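Side-chain contact in putative diflavin flavoprotein A 3 (Synechocystis sp., PDB 6H0C), which probably passes electrons from NADH to oxygen, reducing it to water, the deposited chain being the flavodiiron core of the longer modular protein: residues 208-211 with 212-216. Residues are numbered along the deposited sequence; the frame is centred on the assembly and turned at random. Where two conformers were deposited one is given.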
ATOM      1  N   ALA A 208      -8.539  10.541   1.958  1.00 27.62           N
ATOM      2  CA  ALA A 208      -8.986  10.894   3.299  1.00 30.62           C
ATOM      3  C   ALA A 208      -8.128  10.225   4.385  1.00 30.95           C
ATOM      4  O   ALA A 208      -7.768  10.866   5.382  1.00 29.04           O
ATOM      5  CB  ALA A 208     -10.454  10.529   3.476  1.00 31.53           C
ATOM      6  N   GLN A 209      -7.799   8.945   4.192  1.00 26.84           N
ATOM      7  CA  GLN A 209      -6.992   8.219   5.178  1.00 27.42           C
ATOM      8  C   GLN A 209      -5.557   8.738   5.192  1.00 29.43           C
ATOM      9  O   GLN A 209      -4.917   8.797   6.249  1.00 30.59           O
ATOM     10  CB  GLN A 209      -6.995   6.706   4.910  1.00 25.59           C
ATOM     11  CG  GLN A 209      -8.365   6.041   4.947  1.00 28.89           C
ATOM     12  CD  GLN A 209      -9.051   6.046   3.582  1.00 43.93           C
ATOM     13  OE1 GLN A 209      -8.913   6.999   2.798  1.00 42.29           O
ATOM     14  NE2 GLN A 209      -9.787   4.977   3.286  1.00 48.94           N
ATOM     15  N   VAL A 210      -5.051   9.113   4.020  1.00 25.64           N
ATOM     16  CA  VAL A 210      -3.694   9.642   3.931  1.00 26.40           C
ATOM     17  C   VAL A 210      -3.618  11.025   4.602  1.00 25.99           C
ATOM     18  O   VAL A 210      -2.625  11.352   5.266  1.00 26.07           O
ATOM     19  CB  VAL A 210      -3.209   9.701   2.462  1.00 24.36           C
ATOM     20  CG1 VAL A 210      -1.881  10.450   2.354  1.00 22.46           C
ATOM     21  CG2 VAL A 210      -3.071   8.282   1.908  1.00 21.06           C
ATOM     22  N   SER A 211      -4.671  11.824   4.442  0.53 25.77           N
ATOM     23  CA  SER A 211      -4.728  13.129   5.088  0.53 28.50           C
ATOM     24  C   SER A 211      -4.806  12.972   6.603  0.53 29.87           C
ATOM     25  O   SER A 211      -4.193  13.738   7.348  0.53 30.81           O
ATOM     26  CB  SER A 211      -5.920  13.940   4.579  0.53 30.77           C
ATOM     27  OG  SER A 211      -5.934  15.238   5.148  0.53 33.23           O
ATOM     28  N   ALA A 212      -5.563  11.979   7.057  1.00 28.29           N
ATOM     29  CA  ALA A 212      -5.650  11.692   8.482  1.00 27.94           C
ATOM     30  C   ALA A 212      -4.271  11.290   9.008  1.00 31.60           C
ATOM     31  O   ALA A 212      -3.876  11.681  10.108  1.00 31.60           O
ATOM     32  CB  ALA A 212      -6.668  10.600   8.750  1.00 27.16           C
ATOM     33  N   ALA A 213      -3.547  10.507   8.208  1.00 29.68           N
ATOM     34  CA  ALA A 213      -2.195  10.090   8.554  1.00 24.93           C
ATOM     35  C   ALA A 213      -1.293  11.301   8.727  1.00 25.53           C
ATOM     36  O   ALA A 213      -0.611  11.428   9.739  1.00 28.15           O
ATOM     37  CB  ALA A 213      -1.622   9.151   7.480  1.00 21.35           C
ATOM     38  N   LEU A 214      -1.284  12.190   7.740  1.00 23.99           N
ATOM     39  CA  LEU A 214      -0.334  13.299   7.768  1.00 24.81           C
ATOM     40  C   LEU A 214      -0.665  14.245   8.895  1.00 24.99           C
ATOM     41  O   LEU A 214       0.214  14.917   9.438  1.00 27.47           O
ATOM     42  CB  LEU A 214      -0.308  14.053   6.436  1.00 26.77           C
ATOM     43  CG  LEU A 214       0.782  13.637   5.441  1.00 28.88           C
ATOM     44  CD1 LEU A 214       0.686  12.153   5.137  1.00 22.57           C
ATOM     45  CD2 LEU A 214       0.682  14.457   4.151  1.00 32.20           C
ATOM     46  N   ASN A 215      -1.937  14.299   9.258  1.00 27.39           N
ATOM     47  CA  ASN A 215      -2.310  15.140  10.381  1.00 33.31           C
ATOM     48  C   ASN A 215      -1.695  14.621  11.676  1.00 34.55           C
ATOM     49  O   ASN A 215      -1.182  15.398  12.476  1.00 32.87           O
ATOM     50  CB  ASN A 215      -3.818  15.236  10.525  1.00 37.17           C
ATOM     51  CG  ASN A 215      -4.217  16.099  11.698  1.00 55.08           C
ATOM     52  OD1 ASN A 215      -3.974  17.312  11.701  1.00 66.02           O
ATOM     53  ND2 ASN A 215      -4.815  15.479  12.717  1.00 53.31           N
ATOM     54  N   LYS A 216      -1.741  13.307  11.880  1.00 28.67           N
ATOM     55  CA  LYS A 216      -1.114  12.720  13.062  1.00 28.94           C
ATOM     56  C   LYS A 216       0.408  12.927  13.060  1.00 34.86           C
ATOM     57  O   LYS A 216       1.006  13.268  14.085  1.00 34.96           O
ATOM     58  CB  LYS A 216      -1.433  11.227  13.147  1.00 29.59           C
ATOM     59  CG  LYS A 216      -2.895  10.884  13.424  1.00 36.55           C
ATOM     60  CD  LYS A 216      -3.069   9.370  13.548  1.00 42.33           C
ATOM     61  CE  LYS A 216      -4.529   8.937  13.507  1.00 45.12           C
ATOM     62  NZ  LYS A 216      -4.913   8.411  12.166  1.00 52.78           N
TER
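Ala212 begins the second half of this helical stretch by donating its N-H to Ala208 O, 3.0 Å from N to O. Its methyl group rests near the carbonyls of the preceding turn, with CB 3.5 Å from Gln209 O; alanine favours the helix and exposes no bulky apolar group to water at this partly exposed position. Ala213 repeats the pattern one residue on, its N bonded to Gln209 O at 2.9 Å, but it is buried, with CB 3.3 Å from Val210 O and against Thr149; a single methyl is consistent with the close approach of that loop. Leu214 carries the one apolar side-chain pairing between the segments. Its N bonds to Val210 O in the same pattern. Chi1 (-96°), off the usual staggered position, and chi2 (57°) turn CD1 back over the preceding turn, to 3.4 Å from Val210 O and 4.2 Å from Val210 CG1. On Val210, CG1 stands anti to the backbone N (chi1 171°), which brings this branch beside Leu214, both side chains pointing the same way. Branched aliphatic residues fit this buried face, where Val210 meets Leu248 and Leu214 meets Tyr244 of helix 237-253. Asn215 returns to the exposed side; its N bonds to Ser211 O at 3.0 Å, and CB lies 3.5 Å from that oxygen, while its polar amide leads away from the turn, as suits a surface position. Successive i to i+4 bonds and a Val-Leu pair on the buried face make this a regular amphipathic alpha-helix, here packed against helix 237-253 within the metallo-beta-lactamase-like part of the flavodiiron core.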